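Local coordinates for protein UDP-N-Acetylglucosamine 2-Epimerase (Thermus thermophilus, PDB 1V4V) that probably interconverts UDP-N-acetylglucosamine and UDP-N-acetylmannosamine by inverting the sugar at carbon 2, at residues 200-205 with 270-275; 230-235 with 256-261. All blocks are in the same frame, centred on the assembly; numbering follows the deposited sequence.

Overall arrangement
Both contacts belong to one Rossmann-like domain of this two-domain, GT-B type protein, in a parallel sheet where strands 257-260, 232-236, 200-203 and 275-280 lie in that order. Interaction 2 pairs the first two of these strands; interaction 1 joins the third to the end of helix 265-273, which carries the chain from strand 257-260 back across to strand 275-280. Their centres lie about 9 Å apart. They meet where strands 200-203 and 232-236 pair: Val203 N to Val234 O, 2.7 Å, and Val201 O to Val234 N, 2.9 Å, are probable hydrogen bonds. GT-B enzymes generally bind their nucleotide sugar in the cleft between the domains; both contacts lie in the sheet and packing of one domain.

Interaction 1 of 2, residues 200-205 with 270-275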
loop_
_atom_site.group_PDB
_atom_site.type_symbol
_atom_site.label_atom_id
_atom_site.label_comp_id
_atom_site.label_asym_id
_atom_site.label_seq_id
_atom_site.Cartn_x
_atom_site.Cartn_y
_atom_site.Cartn_z
ATOM N N TYR A 200 7.867 8.598 47.209
ATOM C CA TYR A 200 9.008 8.602 46.306
ATOM C C TYR A 200 8.942 9.659 45.219
ATOM O O TYR A 200 7.869 10.141 44.861
ATOM C CB TYR A 200 9.135 7.260 45.586
ATOM C CG TYR A 200 9.063 6.045 46.479
ATOM C CD1 TYR A 200 7.912 5.256 46.518
ATOM C CD2 TYR A 200 10.148 5.671 47.266
ATOM C CE1 TYR A 200 7.847 4.118 47.319
ATOM C CE2 TYR A 200 10.094 4.535 48.076
ATOM C CZ TYR A 200 8.942 3.765 48.093
ATOM O OH TYR A 200 8.887 2.635 48.880
ATOM N N VAL A 201 10.123 10.001 44.716
ATOM C CA VAL A 201 10.285 10.909 43.590
ATOM C C VAL A 201 11.212 10.106 42.687
ATOM O O VAL A 201 12.294 9.703 43.116
ATOM C CB VAL A 201 10.996 12.230 43.967
ATOM C CG1 VAL A 201 11.339 13.006 42.699
ATOM C CG2 VAL A 201 10.088 13.079 44.859
ATOM N N THR A 202 10.785 9.838 41.458
ATOM C CA THR A 202 11.632 9.084 40.541
ATOM C C THR A 202 12.481 10.060 39.756
ATOM O O THR A 202 11.988 11.087 39.281
ATOM C CB THR A 202 10.799 8.229 39.562
ATOM O OG1 THR A 202 10.076 7.230 40.290
ATOM C CG2 THR A 202 11.714 7.537 38.545
ATOM N N VAL A 203 13.770 9.753 39.652
ATOM C CA VAL A 203 14.699 10.605 38.921
ATOM C C VAL A 203 15.354 9.843 37.783
ATOM O O VAL A 203 15.740 8.678 37.942
ATOM C CB VAL A 203 15.813 11.153 39.841
ATOM C CG1 VAL A 203 16.829 11.932 39.016
ATOM C CG2 VAL A 203 15.220 12.049 40.921
ATOM N N THR A 204 15.480 10.520 36.645
ATOM C CA THR A 204 16.096 9.950 35.449
ATOM C C THR A 204 16.824 11.042 34.643
ATOM O O THR A 204 16.236 12.064 34.269
ATOM C CB THR A 204 15.030 9.256 34.557
ATOM O OG1 THR A 204 15.086 7.840 34.766
ATOM C CG2 THR A 204 15.236 9.571 33.082
HETATM N N MSE A 205 18.122 10.852 34.417
HETATM C CA MSE A 205 18.917 11.809 33.622
HETATM C C MSE A 205 19.825 11.024 32.692
HETATM O O MSE A 205 20.686 10.266 33.155
HETATM C CB MSE A 205 19.765 12.658 34.586
HETATM C CG MSE A 205 18.971 13.699 35.417
HETATM SE SE MSE A 205 20.104 15.083 36.137
HETATM C CE MSE A 205 20.917 14.038 37.490
ATOM N N ALA A 270 6.072 0.664 37.460
ATOM C CA ALA A 270 5.552 0.506 38.812
ATOM C C ALA A 270 6.143 1.578 39.729
ATOM O O ALA A 270 5.433 2.181 40.532
ATOM C CB ALA A 270 5.884 -0.886 39.340
ATOM N N LEU A 271 7.445 1.814 39.599
ATOM C CA LEU A 271 8.117 2.823 40.413
ATOM C C LEU A 271 7.505 4.199 40.162
ATOM O O LEU A 271 7.191 4.933 41.097
ATOM C CB LEU A 271 9.607 2.861 40.078
ATOM C CG LEU A 271 10.441 3.943 40.769
ATOM C CD1 LEU A 271 10.377 3.776 42.288
ATOM C CD2 LEU A 271 11.873 3.843 40.282
HETATM N N MSE A 272 7.345 4.555 38.892
HETATM C CA MSE A 272 6.761 5.847 38.560
HETATM C C MSE A 272 5.354 5.982 39.126
HETATM O O MSE A 272 5.008 7.013 39.707
HETATM C CB MSE A 272 6.723 6.052 37.041
HETATM C CG MSE A 272 8.081 6.237 36.393
HETATM SE SE MSE A 272 7.886 6.773 34.530
HETATM C CE MSE A 272 7.437 5.053 33.793
ATOM N N ARG A 273 4.540 4.945 38.958
ATOM C CA ARG A 273 3.173 4.978 39.454
ATOM C C ARG A 273 3.131 5.210 40.966
ATOM O O ARG A 273 2.214 5.850 41.480
ATOM C CB ARG A 273 2.449 3.674 39.108
ATOM C CG ARG A 273 0.961 3.708 39.417
ATOM C CD ARG A 273 0.274 2.402 39.043
ATOM N NE ARG A 273 0.710 1.297 39.890
ATOM C CZ ARG A 273 0.177 0.080 39.866
ATOM N NH1 ARG A 273 -0.816 -0.194 39.030
ATOM N NH2 ARG A 273 0.630 -0.859 40.685
ATOM N N ALA A 274 4.133 4.700 41.675
ATOM C CA ALA A 274 4.193 4.861 43.129
ATOM C C ALA A 274 4.856 6.170 43.554
ATOM O O ALA A 274 5.014 6.430 44.747
ATOM C CB ALA A 274 4.950 3.686 43.748
ATOM N N SER A 275 5.234 6.998 42.585
ATOM C CA SER A 275 5.913 8.255 42.886
ATOM C C SER A 275 5.009 9.482 42.839
ATOM O O SER A 275 3.993 9.497 42.142
ATOM C CB SER A 275 7.085 8.456 41.922
ATOM O OG SER A 275 8.021 7.393 42.032
HETATM O O HOH W 1 5.159 8.472 46.481
#
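Leu271, in the last turn of helix 265-273, lays its branched end against Thr202 of strand 200-203, where a Rossmann-like sheet receives the crossover from its edge strand 257-260 to strand 275-280. Leu271 CG, set anti to its own backbone N, comes to 3.3 Å from Thr202 OG1, and the two side chains cross at a slant; Val234 and Leu263 also touch the leucine. Met272, a selenomethionine, adds a looser contact through CG, 4.4 Å from Thr202 CG2, before its chain turns away to Leu278 and Leu292. Ala274, just past the helix, meets Tyr200 mainly through its carbonyl. Ala274 O lies in the plane of the tyrosine ring at the edge, 3.6 Å from Tyr200 CD1, with the alanine CB also near that carbon. One water ties the backbones together here, donating to Ala274 O at 2.7 Å and accepting from Tyr200 N at 2.8 Å. The far end of the tyrosine is held by a hydrogen bond between OH and Pro196 O. Ser275 carries the polar centre of the contact. Thr202 OG1, anti to its carbonyl carbon (chi1 -64°), donates to Ser275 OG at 2.7 Å, and that hydroxyl donates in turn to Leu271 O, giving a buried relay from strand through serine to helix end. Tyr200 CB lies 3.7 Å from Ser275 OG. An alanine in place of Ser275 would probably leave the Thr202 hydroxyl without its acceptor and Leu271 O without the serine donor, removing the hydroxyl link between strand and helix end. The second link of the relay, Ser275 OG to Leu271 O, is 2.8 Å long, with OG standing 39° out of the carbonyl plane.

Interaction 2 of 2, residues 230-235 with 256-261; sequences HLTFVY and NFVLLD
Phe233 CB sits over the centre of the Phe257 ring, 3.6 Å from its centroid, a CH-pi contact between neighbouring parallel strands of a beta-alpha-beta unit whose connecting helix is 241-251. Phe257 has an eclipsed first torsion (chi1 -120°), which places CG near Phe233 CB. The two rings are tilted by 24° and offset, centroids 5.4 Å from each other, with little face-to-face overlap. Tyr235 CB meets the rim of the Phe257 ring in its plane, 3.9 Å from CE2, and touches Leu259 CD2 as well. Helices 214-227 and 241-251 cover this aromatic side. On the reverse of the sheet the packing is aliphatic: Val234 CG1 lies 3.7 Å from Leu260 CD1, and the methyls Thr232 CG2 and Val258 CG2 approach to 3.8 Å. Between the two layers runs a ladder of backbone bonds, Phe233 N to Asn256 O, Val258 N to Phe233 O, Tyr235 N to Val258 O and Leu260 N to Tyr235 O. At the start of the ladder Asn256 runs alongside Phe233, its amide nearly perpendicular to that ring (84°) and ND2 close to the ring edge. The amide nitrogen serves two carbonyls, Ala225 O of helix 214-227 and, across the contact, Leu231 O, which lies 3.0 Å from Asn256 ND2.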
loop_
_atom_site.group_PDB
_atom_site.type_symbol
_atom_site.label_atom_id
_atom_site.label_comp_id
_atom_site.label_asym_id
_atom_site.label_seq_id
_atom_site.Cartn_x
_atom_site.Cartn_y
_atom_site.Cartn_z
ATOM N N HIS A 230 11.937 13.668 54.175
ATOM C CA HIS A 230 10.909 12.634 54.270
ATOM C C HIS A 230 10.579 11.956 52.950
ATOM O O HIS A 230 9.776 11.023 52.912
ATOM C CB HIS A 230 9.629 13.212 54.876
ATOM C CG HIS A 230 9.795 13.705 56.277
ATOM N ND1 HIS A 230 10.371 12.939 57.270
ATOM C CD2 HIS A 230 9.454 14.878 56.858
ATOM C CE1 HIS A 230 10.377 13.620 58.397
ATOM N NE2 HIS A 230 9.826 14.802 58.177
ATOM N N LEU A 231 11.183 12.434 51.865
ATOM C CA LEU A 231 10.958 11.845 50.551
ATOM C C LEU A 231 12.172 11.029 50.154
ATOM O O LEU A 231 13.294 11.353 50.529
ATOM C CB LEU A 231 10.755 12.934 49.489
ATOM C CG LEU A 231 9.644 13.953 49.709
ATOM C CD1 LEU A 231 9.569 14.880 48.492
ATOM C CD2 LEU A 231 8.330 13.238 49.912
ATOM N N THR A 232 11.951 9.971 49.386
ATOM C CA THR A 232 13.061 9.159 48.915
ATOM C C THR A 232 13.157 9.327 47.408
ATOM O O THR A 232 12.193 9.083 46.691
ATOM C CB THR A 232 12.863 7.687 49.246
ATOM O OG1 THR A 232 12.850 7.528 50.671
ATOM C CG2 THR A 232 13.999 6.853 48.644
ATOM N N PHE A 233 14.324 9.759 46.944
ATOM C CA PHE A 233 14.563 9.979 45.520
ATOM C C PHE A 233 15.212 8.743 44.917
ATOM O O PHE A 233 16.334 8.387 45.272
ATOM C CB PHE A 233 15.445 11.221 45.333
ATOM C CG PHE A 233 14.802 12.493 45.835
ATOM C CD1 PHE A 233 14.706 12.749 47.201
ATOM C CD2 PHE A 233 14.223 13.393 44.940
ATOM C CE1 PHE A 233 14.041 13.878 47.678
ATOM C CE2 PHE A 233 13.553 14.528 45.398
ATOM C CZ PHE A 233 13.458 14.775 46.776
ATOM N N VAL A 234 14.489 8.092 44.010
ATOM C CA VAL A 234 14.967 6.870 43.369
ATOM C C VAL A 234 15.436 7.165 41.957
ATOM O O VAL A 234 14.661 7.609 41.106
ATOM C CB VAL A 234 13.865 5.804 43.356
ATOM C CG1 VAL A 234 14.420 4.490 42.816
ATOM C CG2 VAL A 234 13.329 5.615 44.773
ATOM N N TYR A 235 16.713 6.883 41.719
ATOM C CA TYR A 235 17.361 7.172 40.455
ATOM C C TYR A 235 18.057 5.981 39.783
ATOM O O TYR A 235 19.157 5.600 40.179
ATOM C CB TYR A 235 18.370 8.299 40.722
ATOM C CG TYR A 235 19.182 8.830 39.556
ATOM C CD1 TYR A 235 18.920 8.453 38.241
ATOM C CD2 TYR A 235 20.206 9.756 39.783
ATOM C CE1 TYR A 235 19.657 8.987 37.177
ATOM C CE2 TYR A 235 20.945 10.292 38.732
ATOM C CZ TYR A 235 20.667 9.908 37.436
ATOM O OH TYR A 235 21.385 10.461 36.406
ATOM N N ASN A 256 18.802 10.128 51.504
ATOM C CA ASN A 256 17.531 9.775 50.878
ATOM C C ASN A 256 17.521 9.639 49.355
ATOM O O ASN A 256 16.476 9.778 48.711
ATOM C CB ASN A 256 16.430 10.741 51.339
ATOM C CG ASN A 256 16.747 12.185 51.031
ATOM O OD1 ASN A 256 17.913 12.567 50.910
ATOM N ND2 ASN A 256 15.705 13.009 50.928
ATOM N N PHE A 257 18.689 9.371 48.787
ATOM C CA PHE A 257 18.789 9.122 47.359
ATOM C C PHE A 257 19.143 7.639 47.228
ATOM O O PHE A 257 20.016 7.130 47.944
ATOM C CB PHE A 257 19.894 9.959 46.707
ATOM C CG PHE A 257 19.397 10.881 45.621
ATOM C CD1 PHE A 257 19.190 12.233 45.881
ATOM C CD2 PHE A 257 19.120 10.392 44.345
ATOM C CE1 PHE A 257 18.715 13.092 44.887
ATOM C CE2 PHE A 257 18.645 11.242 43.341
ATOM C CZ PHE A 257 18.442 12.593 43.615
ATOM N N VAL A 258 18.447 6.946 46.339
ATOM C CA VAL A 258 18.718 5.534 46.088
ATOM C C VAL A 258 19.134 5.402 44.632
ATOM O O VAL A 258 18.342 5.676 43.729
ATOM C CB VAL A 258 17.470 4.651 46.318
ATOM C CG1 VAL A 258 17.788 3.207 45.947
ATOM C CG2 VAL A 258 17.027 4.734 47.774
ATOM N N LEU A 259 20.380 4.998 44.400
ATOM C CA LEU A 259 20.861 4.830 43.037
ATOM C C LEU A 259 20.739 3.366 42.632
ATOM O O LEU A 259 21.226 2.473 43.325
ATOM C CB LEU A 259 22.314 5.298 42.915
ATOM C CG LEU A 259 22.625 6.707 43.429
ATOM C CD1 LEU A 259 24.047 7.085 43.026
ATOM C CD2 LEU A 259 21.634 7.712 42.847
ATOM N N LEU A 260 20.069 3.127 41.512
ATOM C CA LEU A 260 19.868 1.775 41.016
ATOM C C LEU A 260 20.384 1.626 39.594
ATOM O O LEU A 260 20.728 2.611 38.939
ATOM C CB LEU A 260 18.375 1.434 41.028
ATOM C CG LEU A 260 17.630 1.567 42.359
ATOM C CD1 LEU A 260 16.148 1.313 42.138
ATOM C CD2 LEU A 260 18.203 0.585 43.369
ATOM N N ASP A 261 20.439 0.382 39.129
ATOM C CA ASP A 261 20.854 0.095 37.765
ATOM C C ASP A 261 19.573 0.218 36.949
ATOM O O ASP A 261 18.476 0.178 37.510
ATOM C CB ASP A 261 21.406 -1.332 37.649
ATOM C CG ASP A 261 22.830 -1.457 38.167
ATOM O OD1 ASP A 261 23.303 -2.603 38.328
ATOM O OD2 ASP A 261 23.481 -0.420 38.405
#